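Local coordinates for protein Lys-gingipain catalytic subunit (Porphyromonas gingivalis, PDB 6I9A) that cleaves proteins after lysine as a secreted cysteine endopeptidase of Porphyromonas gingivalis, attacking haemoglobin, collagen and immunoglobulins, at residues Ala50-Thr55 and Lys60-Lys65; Ala22-Ala27 and Glu127-Ile132; Ser218-Ala223 and Leu227-Leu232; Tyr178-Glu183 and Val208-Tyr213. All coordinates share one frame; numbering follows the deposited sequence. Where two conformers were deposited one is given.

Interaction 1. Residues Ala50-Thr55 and Lys60-Lys65; sequences AEVGTT and KAFIHK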
loop_
_atom_site.group_PDB
_atom_site.type_symbol
_atom_site.label_atom_id
_atom_site.label_comp_id
_atom_site.label_asym_id
_atom_site.label_seq_id
_atom_site.Cartn_x
_atom_site.Cartn_y
_atom_site.Cartn_z
ATOM N N ALA A 50 8.932 -4.121 27.413
ATOM C CA ALA A 50 10.172 -4.860 27.651
ATOM C C ALA A 50 10.596 -5.666 26.426
ATOM O O ALA A 50 11.767 -5.605 26.014
ATOM C CB ALA A 50 10.007 -5.811 28.859
ATOM N N GLU A 51 9.666 -6.435 25.872
ATOM C CA GLU A 51 9.984 -7.376 24.815
ATOM C C GLU A 51 10.327 -6.671 23.504
ATOM O O GLU A 51 11.017 -7.261 22.673
ATOM C CB GLU A 51 8.841 -8.361 24.591
ATOM C CG GLU A 51 8.769 -9.467 25.649
ATOM C CD GLU A 51 7.576 -10.399 25.500
ATOM O OE1 GLU A 51 7.267 -11.135 26.466
ATOM O OE2 GLU A 51 6.951 -10.399 24.415
ATOM N N VAL A 52 9.860 -5.428 23.299
ATOM C CA VAL A 52 10.122 -4.679 22.067
ATOM C C VAL A 52 11.415 -3.918 22.187
ATOM O O VAL A 52 12.235 -3.901 21.249
ATOM C CB VAL A 52 8.952 -3.703 21.784
ATOM C CG1 VAL A 52 9.204 -2.882 20.513
ATOM C CG2 VAL A 52 7.628 -4.446 21.636
ATOM N N GLY A 53 11.600 -3.247 23.303
ATOM C CA GLY A 53 12.773 -2.411 23.494
ATOM C C GLY A 53 12.706 -1.161 22.638
ATOM O O GLY A 53 11.649 -0.820 22.067
ATOM N N THR A 54 13.848 -0.487 22.513
ATOM C CA THR A 54 13.902 0.803 21.828
ATOM C C THR A 54 14.974 0.871 20.739
ATOM O O THR A 54 15.134 1.917 20.111
ATOM C CB THR A 54 14.169 1.928 22.884
ATOM O OG1 THR A 54 15.362 1.589 23.599
ATOM C CG2 THR A 54 13.015 2.094 23.838
ATOM N N THR A 55 15.687 -0.228 20.466
ATOM C CA THR A 55 16.782 -0.183 19.493
ATOM C C THR A 55 16.449 -0.945 18.228
ATOM O O THR A 55 15.567 -1.804 18.238
ATOM C CB THR A 55 18.077 -0.780 20.095
ATOM O OG1 THR A 55 17.851 -2.159 20.385
ATOM C CG2 THR A 55 18.556 -0.029 21.341
ATOM N N LYS A 60 13.893 -5.421 15.867
ATOM C CA LYS A 60 13.991 -6.451 14.844
ATOM C C LYS A 60 13.843 -7.862 15.469
ATOM O O LYS A 60 13.119 -8.727 14.933
ATOM C CB LYS A 60 15.322 -6.302 14.093
ATOM C CG LYS A 60 15.525 -7.327 12.975
ATOM C CD LYS A 60 16.734 -6.896 12.039
ATOM C CE LYS A 60 18.054 -6.825 12.703
ATOM N NZ LYS A 60 19.078 -6.618 11.645
ATOM N N ALA A 61 14.538 -8.117 16.612
ATOM C CA ALA A 61 14.441 -9.445 17.204
ATOM C C ALA A 61 12.990 -9.733 17.625
ATOM O O ALA A 61 12.526 -10.862 17.458
ATOM C CB ALA A 61 15.377 -9.556 18.400
ATOM N N PHE A 62 12.292 -8.726 18.162
ATOM C CA PHE A 62 10.891 -8.850 18.565
ATOM C C PHE A 62 10.022 -9.234 17.370
ATOM O O PHE A 62 9.213 -10.157 17.434
ATOM C CB PHE A 62 10.433 -7.532 19.194
ATOM C CG PHE A 62 8.950 -7.540 19.520
ATOM C CD1 PHE A 62 8.467 -8.241 20.620
ATOM C CD2 PHE A 62 8.020 -6.951 18.654
ATOM C CE1 PHE A 62 7.095 -8.246 20.918
ATOM C CE2 PHE A 62 6.655 -7.007 18.922
ATOM C CZ PHE A 62 6.206 -7.645 20.053
ATOM N N ILE A 63 10.199 -8.497 16.262
ATOM C CA ILE A 63 9.367 -8.751 15.086
ATOM C C ILE A 63 9.623 -10.132 14.513
ATOM O O ILE A 63 8.694 -10.864 14.137
ATOM C CB ILE A 63 9.625 -7.654 14.042
ATOM C CG1 ILE A 63 9.063 -6.286 14.562
ATOM C CG2 ILE A 63 9.021 -8.052 12.686
ATOM C CD1 ILE A 63 9.584 -5.105 13.718
ATOM N N HIS A 64 10.932 -10.500 14.415
ATOM C CA HIS A 64 11.272 -11.804 13.846
ATOM C C HIS A 64 10.661 -12.946 14.671
ATOM O O HIS A 64 10.167 -13.923 14.126
ATOM C CB HIS A 64 12.780 -11.956 13.718
ATOM C CG HIS A 64 13.389 -11.121 12.640
ATOM N ND1 HIS A 64 14.670 -11.381 12.204
ATOM C CD2 HIS A 64 12.865 -10.114 11.893
ATOM C CE1 HIS A 64 14.933 -10.495 11.242
ATOM N NE2 HIS A 64 13.879 -9.697 11.033
ATOM N N LYS A 65 10.711 -12.795 16.020
ATOM C CA LYS A 65 10.156 -13.834 16.884
ATOM C C LYS A 65 8.632 -13.888 16.716
ATOM O O LYS A 65 8.065 -14.974 16.630
ATOM C CB LYS A 65 10.575 -13.578 18.324
ATOM C CG LYS A 65 10.004 -14.590 19.306
ATOM C CD LYS A 65 10.481 -14.314 20.737
ATOM C CE LYS A 65 10.380 -15.535 21.642
ATOM N NZ LYS A 65 9.042 -16.172 21.628
#
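V52 sets one methyl group squarely over the ring of F62. CG2 lies 3.7 Å from the centroid of the F62 ring and almost on its normal, a CH-pi contact over the face. All the ring carbons are therefore at similar range, CZ of F62 being nearest to CG2 of V52 at 3.8 Å. The rotamer of V52 selects the methyl: CG1 stands opposite the backbone N (chi1 179°), which puts CG2 beside that N and over the ring. F62 leaves its helix with CG trans to its own N (chi1 175°), and its CB points toward the loop. The two segments belong to a beta-alpha connection in the alpha/beta catalytic domain of the C25 peptidase. The loop 50-55 leads from strand 40-46 into helix 56-72, and F62 reaches back from that helix to the loop. E51 meets the same residue from another direction. Its carbonyl O is 3.4 Å from CD1 of F62 and approaches obliquely. The side chain of E51 crosses that of F62 at about a right angle, with CB of E51 4.0 Å from CD1 of F62. Beyond CG it runs extended, and its carboxylate plane is turned 42° from the ring. H45, on the preceding strand, meets the F62 ring edge-to-face. At the start of the helix, the T55 hydroxyl caps the backbone N of S58.

Interaction 2. Residues Ala22-Ala27 and Glu127-Ile132; sequences AKFKEA and EELTNI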
loop_
_atom_site.group_PDB
_atom_site.type_symbol
_atom_site.label_atom_id
_atom_site.label_comp_id
_atom_site.label_asym_id
_atom_site.label_seq_id
_atom_site.Cartn_x
_atom_site.Cartn_y
_atom_site.Cartn_z
ATOM N N ALA A 22 5.781 4.702 21.363
ATOM C CA ALA A 22 4.872 4.847 22.497
ATOM C C ALA A 22 4.049 6.138 22.479
ATOM O O ALA A 22 2.935 6.156 23.025
ATOM C CB ALA A 22 5.681 4.740 23.788
ATOM N N LYS A 23 4.554 7.236 21.867
ATOM C CA LYS A 23 3.812 8.500 21.889
ATOM C C LYS A 23 2.556 8.472 21.027
ATOM O O LYS A 23 1.715 9.367 21.097
ATOM C CB LYS A 23 4.698 9.637 21.398
ATOM C CG LYS A 23 5.852 9.891 22.349
ATOM C CD LYS A 23 6.751 11.005 21.892
ATOM C CE LYS A 23 7.867 11.116 22.911
ATOM N NZ LYS A 23 8.932 12.032 22.456
ATOM N N PHE A 24 2.399 7.445 20.190
ATOM C CA PHE A 24 1.314 7.395 19.188
ATOM C C PHE A 24 0.090 6.627 19.639
ATOM O O PHE A 24 -0.850 6.508 18.857
ATOM C CB PHE A 24 1.854 6.763 17.877
ATOM C CG PHE A 24 2.920 7.633 17.239
ATOM C CD1 PHE A 24 2.599 8.893 16.734
ATOM C CD2 PHE A 24 4.238 7.201 17.155
ATOM C CE1 PHE A 24 3.560 9.703 16.149
ATOM C CE2 PHE A 24 5.220 8.034 16.597
ATOM C CZ PHE A 24 4.872 9.273 16.066
ATOM N N LYS A 25 0.054 6.101 20.886
ATOM C CA LYS A 25 -1.044 5.236 21.282
ATOM C C LYS A 25 -2.436 5.887 21.089
ATOM O O LYS A 25 -3.316 5.269 20.499
ATOM C CB LYS A 25 -0.813 4.816 22.740
ATOM C CG LYS A 25 -1.758 3.739 23.242
ATOM C CD LYS A 25 -1.281 3.167 24.583
ATOM C CE LYS A 25 -2.208 2.087 25.090
ATOM N NZ LYS A 25 -2.292 0.913 24.164
ATOM N N GLU A 26 -2.639 7.110 21.554
ATOM C CA GLU A 26 -3.971 7.691 21.439
ATOM C C GLU A 26 -4.339 7.999 19.994
ATOM O O GLU A 26 -5.449 7.682 19.561
ATOM C CB GLU A 26 -3.992 8.959 22.285
ATOM C CG GLU A 26 -5.294 9.738 22.230
ATOM C CD GLU A 26 -5.284 11.002 23.074
ATOM O OE1 GLU A 26 -4.189 11.496 23.434
ATOM O OE2 GLU A 26 -6.388 11.505 23.372
ATOM N N ALA A 27 -3.395 8.591 19.238
ATOM C CA ALA A 27 -3.674 8.936 17.846
ATOM C C ALA A 27 -3.927 7.692 16.982
ATOM O O ALA A 27 -4.681 7.758 16.010
ATOM C CB ALA A 27 -2.521 9.762 17.263
ATOM N N GLU A 127 -0.359 14.546 15.913
ATOM C CA GLU A 127 -1.204 15.275 14.969
ATOM C C GLU A 127 -0.898 14.840 13.512
ATOM O O GLU A 127 -1.830 14.658 12.715
ATOM C CB GLU A 127 -0.994 16.795 15.163
ATOM C CG GLU A 127 -1.537 17.276 16.513
ATOM C CD GLU A 127 -0.775 16.948 17.797
ATOM O OE1 GLU A 127 0.457 16.694 17.771
ATOM O OE2 GLU A 127 -1.443 16.964 18.858
ATOM N N GLU A 128 0.392 14.663 13.176
ATOM C CA GLU A 128 0.719 14.202 11.824
ATOM C C GLU A 128 0.227 12.785 11.597
ATOM O O GLU A 128 -0.214 12.460 10.504
ATOM C CB GLU A 128 2.218 14.254 11.544
ATOM C CG GLU A 128 2.681 15.682 11.325
ATOM C CD GLU A 128 4.151 15.793 11.097
ATOM O OE1 GLU A 128 4.877 14.800 11.321
ATOM O OE2 GLU A 128 4.576 16.892 10.679
ATOM N N LEU A 129 0.303 11.923 12.616
ATOM C CA LEU A 129 -0.246 10.573 12.451
ATOM C C LEU A 129 -1.755 10.630 12.214
ATOM O O LEU A 129 -2.268 9.951 11.323
ATOM C CB LEU A 129 0.091 9.673 13.657
ATOM C CG LEU A 129 -0.430 8.258 13.516
ATOM C CD1 LEU A 129 0.163 7.515 12.320
ATOM C CD2 LEU A 129 -0.173 7.476 14.784
ATOM N N THR A 130 -2.466 11.490 12.980
ATOM C CA THR A 130 -3.886 11.661 12.740
ATOM C C THR A 130 -4.150 12.135 11.321
ATOM O O THR A 130 -5.134 11.706 10.699
ATOM C CB THR A 130 -4.433 12.633 13.769
ATOM O OG1 THR A 130 -4.318 11.985 15.046
ATOM C CG2 THR A 130 -5.897 13.029 13.492
ATOM N N ASN A 131 -3.284 13.017 10.784
ATOM C CA ASN A 131 -3.491 13.486 9.412
ATOM C C ASN A 131 -3.506 12.316 8.446
ATOM O O ASN A 131 -4.306 12.244 7.515
ATOM C CB ASN A 131 -2.382 14.424 9.012
ATOM C CG ASN A 131 -2.425 15.737 9.715
ATOM O OD1 ASN A 131 -3.438 16.098 10.349
ATOM N ND2 ASN A 131 -1.346 16.510 9.642
ATOM N N ILE A 132 -2.538 11.393 8.615
ATOM C CA ILE A 132 -2.472 10.232 7.709
ATOM C C ILE A 132 -3.713 9.390 7.879
ATOM O O ILE A 132 -4.346 8.971 6.904
ATOM C CB ILE A 132 -1.226 9.373 8.009
ATOM C CG1 ILE A 132 0.071 10.196 7.897
ATOM C CG2 ILE A 132 -1.202 8.135 7.067
ATOM C CD1 ILE A 132 1.322 9.434 8.355
HETATM O O HOH W 1 -6.142 9.977 15.250
#
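Two helices, 25-37 and 126-141, pack side by side here in the alpha/beta catalytic domain, next to the parallel sheet formed by strands 40-46, 14-20, 79-83 and 117-121. Segment 22-27 enters its helix from the loop after strand 14-20. L129 carries most of the apolar contact. Its CB points toward 22-27, and CG lies trans to the backbone N (chi1 -179°), which carries methyl CD2 over to F24 and A27. CD2 of L129 is 3.7 Å from CD1 of F24 and approaches the ring obliquely. The same methyl is 3.8 Å from CB of F24, lying against the root of the side chain as well as the ring. CB of A27 completes this apolar patch, 4.1 Å from CD2 of L129. F24 and L129 both also touch V83 of strand 79-83 and A123 of a loop. The nearest side-chain atoms of F24 and D85, a calcium ligand, are about 6 Å apart. At the more polar margin, T130 OG1 is 3.6 Å from CB of A27 and also bonds to P126 O within its own helix. A water links the two helices: it donates to A27 O at 2.8 Å and is 2.7 Å from T130 OG1.

Interaction 3. Residues Ser218-Ala223 and Leu227-Leu232; sequences SETAWA and LTTSQL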
loop_
_atom_site.group_PDB
_atom_site.type_symbol
_atom_site.label_atom_id
_atom_site.label_comp_id
_atom_site.label_asym_id
_atom_site.label_seq_id
_atom_site.Cartn_x
_atom_site.Cartn_y
_atom_site.Cartn_z
ATOM N N SER A 218 14.798 14.003 -5.921
ATOM C CA SER A 218 15.652 14.411 -4.823
ATOM C C SER A 218 14.974 13.983 -3.525
ATOM O O SER A 218 13.855 13.453 -3.536
ATOM C CB SER A 218 15.928 15.909 -4.809
ATOM O OG SER A 218 14.774 16.573 -4.312
ATOM N N GLU A 219 15.613 14.242 -2.378
ATOM C CA GLU A 219 15.004 13.822 -1.103
ATOM C C GLU A 219 13.704 14.522 -0.851
ATOM O O GLU A 219 12.862 13.978 -0.141
ATOM C CB GLU A 219 15.932 14.179 0.078
ATOM C CG GLU A 219 17.345 13.561 -0.012
ATOM C CD GLU A 219 18.417 14.410 -0.712
ATOM O OE1 GLU A 219 18.055 15.337 -1.477
ATOM O OE2 GLU A 219 19.620 14.133 -0.497
ATOM N N THR A 220 13.531 15.721 -1.432
ATOM C CA THR A 220 12.367 16.558 -1.128
ATOM C C THR A 220 11.593 16.972 -2.361
ATOM O O THR A 220 10.783 17.911 -2.288
ATOM C CB THR A 220 12.816 17.807 -0.321
ATOM O OG1 THR A 220 13.780 18.528 -1.098
ATOM C CG2 THR A 220 13.372 17.445 1.033
ATOM N N ALA A 221 11.778 16.278 -3.500
ATOM C CA ALA A 221 11.072 16.687 -4.700
ATOM C C ALA A 221 11.037 15.608 -5.741
ATOM O O ALA A 221 11.979 14.822 -5.912
ATOM C CB ALA A 221 11.734 17.937 -5.343
ATOM N N TRP A 222 9.984 15.660 -6.563
ATOM C CA TRP A 222 10.012 15.150 -7.933
ATOM C C TRP A 222 10.709 16.288 -8.690
ATOM O O TRP A 222 10.246 17.432 -8.645
ATOM C CB TRP A 222 8.612 14.849 -8.469
ATOM C CG TRP A 222 7.969 13.682 -7.798
ATOM C CD1 TRP A 222 8.570 12.719 -7.033
ATOM C CD2 TRP A 222 6.617 13.266 -7.975
ATOM N NE1 TRP A 222 7.657 11.750 -6.699
ATOM C CE2 TRP A 222 6.445 12.064 -7.263
ATOM C CE3 TRP A 222 5.507 13.819 -8.648
ATOM C CZ2 TRP A 222 5.239 11.334 -7.280
ATOM C CZ3 TRP A 222 4.295 13.129 -8.608
ATOM C CH2 TRP A 222 4.167 11.906 -7.922
ATOM N N ALA A 223 11.851 16.036 -9.330
ATOM C CA ALA A 223 12.721 17.145 -9.708
ATOM C C ALA A 223 12.357 17.880 -10.991
ATOM O O ALA A 223 12.643 19.092 -11.076
ATOM C CB ALA A 223 14.163 16.671 -9.789
ATOM N N LEU A 227 8.127 19.337 -8.294
ATOM C CA LEU A 227 7.108 19.346 -7.238
ATOM C C LEU A 227 7.848 19.193 -5.945
ATOM O O LEU A 227 8.391 18.120 -5.664
ATOM C CB LEU A 227 6.101 18.223 -7.429
ATOM C CG LEU A 227 4.964 18.148 -6.403
ATOM C CD1 LEU A 227 4.050 19.381 -6.457
ATOM C CD2 LEU A 227 4.159 16.861 -6.594
ATOM N N THR A 228 7.919 20.253 -5.174
ATOM C CA THR A 228 8.691 20.223 -3.931
ATOM C C THR A 228 7.827 19.923 -2.703
ATOM O O THR A 228 6.602 20.099 -2.735
ATOM C CB THR A 228 9.391 21.569 -3.683
ATOM O OG1 THR A 228 8.351 22.523 -3.421
ATOM C CG2 THR A 228 10.251 22.013 -4.874
ATOM N N THR A 229 8.487 19.640 -1.565
ATOM C CA THR A 229 7.760 19.473 -0.283
ATOM C C THR A 229 7.003 20.768 0.078
ATOM O O THR A 229 5.873 20.703 0.613
ATOM C CB THR A 229 8.721 19.017 0.833
ATOM O OG1 THR A 229 9.874 19.868 0.888
ATOM C CG2 THR A 229 9.133 17.560 0.685
ATOM N N SER A 230 7.579 21.945 -0.208
ATOM C CA SER A 230 6.865 23.186 0.086
ATOM C C SER A 230 5.565 23.266 -0.737
ATOM O O SER A 230 4.510 23.679 -0.230
ATOM C CB SER A 230 7.765 24.395 -0.166
ATOM O OG SER A 230 8.773 24.419 0.830
ATOM N N GLN A 231 5.595 22.826 -1.991
ATOM C CA GLN A 231 4.408 22.807 -2.838
ATOM C C GLN A 231 3.393 21.748 -2.372
ATOM O O GLN A 231 2.176 21.980 -2.431
ATOM C CB GLN A 231 4.824 22.558 -4.290
ATOM C CG GLN A 231 5.462 23.824 -4.886
ATOM C CD GLN A 231 6.110 23.590 -6.215
ATOM O OE1 GLN A 231 6.649 22.542 -6.504
ATOM N NE2 GLN A 231 6.139 24.622 -7.048
ATOM N N LEU A 232 3.885 20.623 -1.830
ATOM C CA LEU A 232 2.946 19.623 -1.284
ATOM C C LEU A 232 2.118 20.238 -0.161
ATOM O O LEU A 232 0.930 19.915 -0.031
ATOM C CB LEU A 232 3.696 18.424 -0.725
ATOM C CG LEU A 232 4.471 17.599 -1.749
ATOM C CD1 LEU A 232 5.184 16.438 -1.033
ATOM C CD2 LEU A 232 3.539 17.044 -2.871
#
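The backbone O of W222 accepts from L227 N at 2.9 Å, in the carbonyl plane and with an N-H...O angle of 163°. W222 N returns a bond to L227 O, less straight at 137°. This pair of bonds makes W222 and L227 an antiparallel hydrogen-bonded pair of the hairpin 221-223/226-228. A221 and T228 form the adjacent non-hydrogen-bonded pair, where CA of A221 makes a CA-H...O contact with L227 O. On the face carrying W222 and L227, the two side chains lie alongside each other and point the same way. CD2 of L227 is 3.9 Å from CE3 of W222 and approaches the indole obliquely. Past the strand ends, T229 N, at the helix start, bonds to T220 O of the turn at 3.0 Å. The CG2 methyl of T229 rests 3.4 Å from that same T220 O. The chain turns from strand to helix at T228, where a capping box forms: Q231 N donates to T228 OG1, and T228 N donates to Q231 OE1. With chi1 at 68°, T228 holds OG1 close to its own backbone, facing the helix start. In segment 218-223, S218 OG accepts from T220 N in an ST turn. S218 and A223 touch the bound inhibitor KYT-36. W222 stacks with Y213 of strand 210-214 and F261 of helix 261-267, its NE1 bonded to Y276 OH, while L232 packs on that helix.

Interaction 4. Residues Tyr178-Glu183 and Val208-Tyr213; sequences YYYNQE and VSFANY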
loop_
_atom_site.group_PDB
_atom_site.type_symbol
_atom_site.label_atom_id
_atom_site.label_comp_id
_atom_site.label_asym_id
_atom_site.label_seq_id
_atom_site.Cartn_x
_atom_site.Cartn_y
_atom_site.Cartn_z
ATOM N N TYR A 178 -2.852 -0.345 -21.608
ATOM C CA TYR A 178 -3.518 -1.504 -21.070
ATOM C C TYR A 178 -4.477 -1.224 -19.932
ATOM O O TYR A 178 -5.395 -2.052 -19.767
ATOM C CB TYR A 178 -2.438 -2.513 -20.618
ATOM C CG TYR A 178 -1.730 -3.088 -21.828
ATOM C CD1 TYR A 178 -2.410 -3.909 -22.732
ATOM C CD2 TYR A 178 -0.407 -2.731 -22.140
ATOM C CE1 TYR A 178 -1.801 -4.361 -23.891
ATOM C CE2 TYR A 178 0.227 -3.239 -23.270
ATOM C CZ TYR A 178 -0.482 -4.044 -24.145
ATOM O OH TYR A 178 0.183 -4.583 -25.223
ATOM N N TYR A 179 -4.268 -0.165 -19.133
ATOM C CA TYR A 179 -5.041 -0.059 -17.886
ATOM C C TYR A 179 -5.629 1.327 -17.623
ATOM O O TYR A 179 -6.807 1.412 -17.300
ATOM C CB TYR A 179 -4.127 -0.452 -16.708
ATOM C CG TYR A 179 -3.510 -1.819 -16.925
ATOM C CD1 TYR A 179 -4.305 -2.959 -17.042
ATOM C CD2 TYR A 179 -2.124 -1.978 -17.045
ATOM C CE1 TYR A 179 -3.749 -4.216 -17.252
ATOM C CE2 TYR A 179 -1.558 -3.236 -17.245
ATOM C CZ TYR A 179 -2.386 -4.343 -17.373
ATOM O OH TYR A 179 -1.861 -5.599 -17.610
ATOM N N TYR A 180 -4.804 2.380 -17.669
ATOM C CA TYR A 180 -5.273 3.734 -17.334
ATOM C C TYR A 180 -5.914 4.355 -18.554
ATOM O O TYR A 180 -5.299 5.111 -19.313
ATOM C CB TYR A 180 -4.095 4.568 -16.793
ATOM C CG TYR A 180 -3.551 3.988 -15.505
ATOM C CD1 TYR A 180 -4.286 4.061 -14.324
ATOM C CD2 TYR A 180 -2.285 3.407 -15.456
ATOM C CE1 TYR A 180 -3.810 3.498 -13.134
ATOM C CE2 TYR A 180 -1.795 2.853 -14.269
ATOM C CZ TYR A 180 -2.559 2.893 -13.119
ATOM O OH TYR A 180 -2.120 2.311 -11.942
ATOM N N ASN A 181 -7.167 3.934 -18.759
ATOM C CA ASN A 181 -7.891 4.319 -19.963
ATOM C C ASN A 181 -9.405 4.238 -19.749
ATOM O O ASN A 181 -9.873 3.730 -18.723
ATOM C CB ASN A 181 -7.416 3.459 -21.167
ATOM C CG ASN A 181 -7.646 1.994 -20.966
ATOM O OD1 ASN A 181 -8.690 1.531 -20.493
ATOM N ND2 ASN A 181 -6.638 1.198 -21.311
ATOM N N GLN A 182 -10.149 4.739 -20.732
ATOM C CA GLN A 182 -11.604 4.814 -20.594
ATOM C C GLN A 182 -12.237 3.431 -20.517
ATOM O O GLN A 182 -13.255 3.259 -19.818
ATOM C CB GLN A 182 -12.224 5.625 -21.736
ATOM C CG GLN A 182 -13.764 5.806 -21.594
ATOM C CD GLN A 182 -14.213 6.484 -20.284
ATOM O OE1 GLN A 182 -14.280 7.730 -20.196
ATOM N NE2 GLN A 182 -14.581 5.694 -19.242
ATOM N N GLU A 183 -11.624 2.430 -21.150
ATOM C CA GLU A 183 -12.170 1.064 -21.154
ATOM C C GLU A 183 -12.112 0.450 -19.764
ATOM O O GLU A 183 -12.876 -0.483 -19.468
ATOM C CB GLU A 183 -11.402 0.186 -22.177
ATOM C CG GLU A 183 -11.624 0.656 -23.622
ATOM C CD GLU A 183 -10.881 1.897 -24.149
ATOM O OE1 GLU A 183 -10.062 2.533 -23.433
ATOM O OE2 GLU A 183 -11.103 2.209 -25.339
ATOM N N VAL A 208 -7.187 13.422 -8.315
ATOM C CA VAL A 208 -6.788 12.181 -8.965
ATOM C C VAL A 208 -6.712 11.105 -7.882
ATOM O O VAL A 208 -6.434 11.404 -6.714
ATOM C CB VAL A 208 -5.429 12.274 -9.704
ATOM C CG1 VAL A 208 -5.529 13.184 -10.930
ATOM C CG2 VAL A 208 -4.304 12.715 -8.766
ATOM N N SER A 209 -6.933 9.857 -8.299
ATOM C CA SER A 209 -6.825 8.703 -7.381
ATOM C C SER A 209 -5.368 8.240 -7.257
ATOM O O SER A 209 -5.011 7.528 -6.297
ATOM C CB SER A 209 -7.672 7.519 -7.893
ATOM O OG SER A 209 -7.263 7.157 -9.209
ATOM N N PHE A 210 -4.555 8.542 -8.270
ATOM C CA PHE A 210 -3.251 7.919 -8.448
ATOM C C PHE A 210 -2.393 8.889 -9.217
ATOM O O PHE A 210 -2.856 9.484 -10.204
ATOM C CB PHE A 210 -3.452 6.636 -9.272
ATOM C CG PHE A 210 -2.171 5.886 -9.586
ATOM C CD1 PHE A 210 -1.449 5.254 -8.571
ATOM C CD2 PHE A 210 -1.686 5.803 -10.894
ATOM C CE1 PHE A 210 -0.294 4.529 -8.878
ATOM C CE2 PHE A 210 -0.523 5.071 -11.188
ATOM C CZ PHE A 210 0.145 4.442 -10.180
ATOM N N ALA A 211 -1.143 9.029 -8.799
ATOM C CA ALA A 211 -0.153 9.866 -9.481
ATOM C C ALA A 211 1.129 9.082 -9.554
ATOM O O ALA A 211 1.611 8.595 -8.513
ATOM C CB ALA A 211 0.051 11.158 -8.726
ATOM N N ASN A 212 1.702 8.953 -10.777
ATOM C CA ASN A 212 2.978 8.223 -10.932
ATOM C C ASN A 212 3.908 9.079 -11.776
ATOM O O ASN A 212 3.551 9.508 -12.884
ATOM C CB ASN A 212 2.711 6.893 -11.615
ATOM C CG ASN A 212 3.867 5.929 -11.800
ATOM O OD1 ASN A 212 3.738 5.013 -12.608
ATOM N ND2 ASN A 212 4.960 6.073 -11.049
ATOM N N TYR A 213 5.086 9.355 -11.215
ATOM C CA TYR A 213 6.151 10.125 -11.834
ATOM C C TYR A 213 7.339 9.189 -12.023
ATOM O O TYR A 213 7.774 8.523 -11.074
ATOM C CB TYR A 213 6.514 11.293 -10.888
ATOM C CG TYR A 213 7.768 12.047 -11.261
ATOM C CD1 TYR A 213 9.010 11.637 -10.781
ATOM C CD2 TYR A 213 7.710 13.215 -12.008
ATOM C CE1 TYR A 213 10.165 12.367 -11.033
ATOM C CE2 TYR A 213 8.865 13.959 -12.274
ATOM C CZ TYR A 213 10.089 13.530 -11.777
ATOM O OH TYR A 213 11.232 14.265 -12.066
#
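Y180 sits at the centre of an inverse gamma turn just after helix 163-178, while F210 begins strand 210-214, so a turn and a strand face each other with their nearest CA atoms 10.0 Å apart. The strand lies inside the six-stranded mixed sheet of the alpha/beta catalytic domain, between strands 152-157 and 242-247. Two buried side chains make the contact, each setting out toward the other segment. Y180 has CG opposite its carbonyl carbon (chi1 -63°), and F210 has CG opposite its backbone N (chi1 178°). The rings end nearly parallel, with planes at 10°. They are slid far apart, with centroids separated by 5.2 Å, so they barely overlap and the phenol end of Y180 does the touching. The side-chain axes themselves cross at about a right angle. V153 of strand 152-157 touches both side chains, and L155 also packs on Y180. L243 and I245 of strand 242-247 meet F210. CZ of Y180 is 3.6 Å from CE2 of F210. The hydroxyl goes furthest: OH of Y180 lies over one face of the F210 ring, offset toward its rim, 3.3 Å from CE2 of F210.

How the interactions relate
From the N terminus, segment 22-27 opens interaction 2, which closes about a hundred residues later at 127-132 and joins the start of helix 25-37 to helix 126-141. Interaction 1 is nested inside that long loop and closes a short one of its own, holding the loop after strand 40-46 against the first turns of helix 56-72. The two do not touch, their nearest atoms being about 8 Å apart. Interaction 4 follows in series, tying the turn after helix 163-178 to strand 210-214 of the six-stranded sheet. Interaction 3 comes next as a local hairpin. Interactions 3 and 4 touch directly where the hairpin meets strand 210-214. Interactions 1 and 4 lie on opposite sides of the chain's centre.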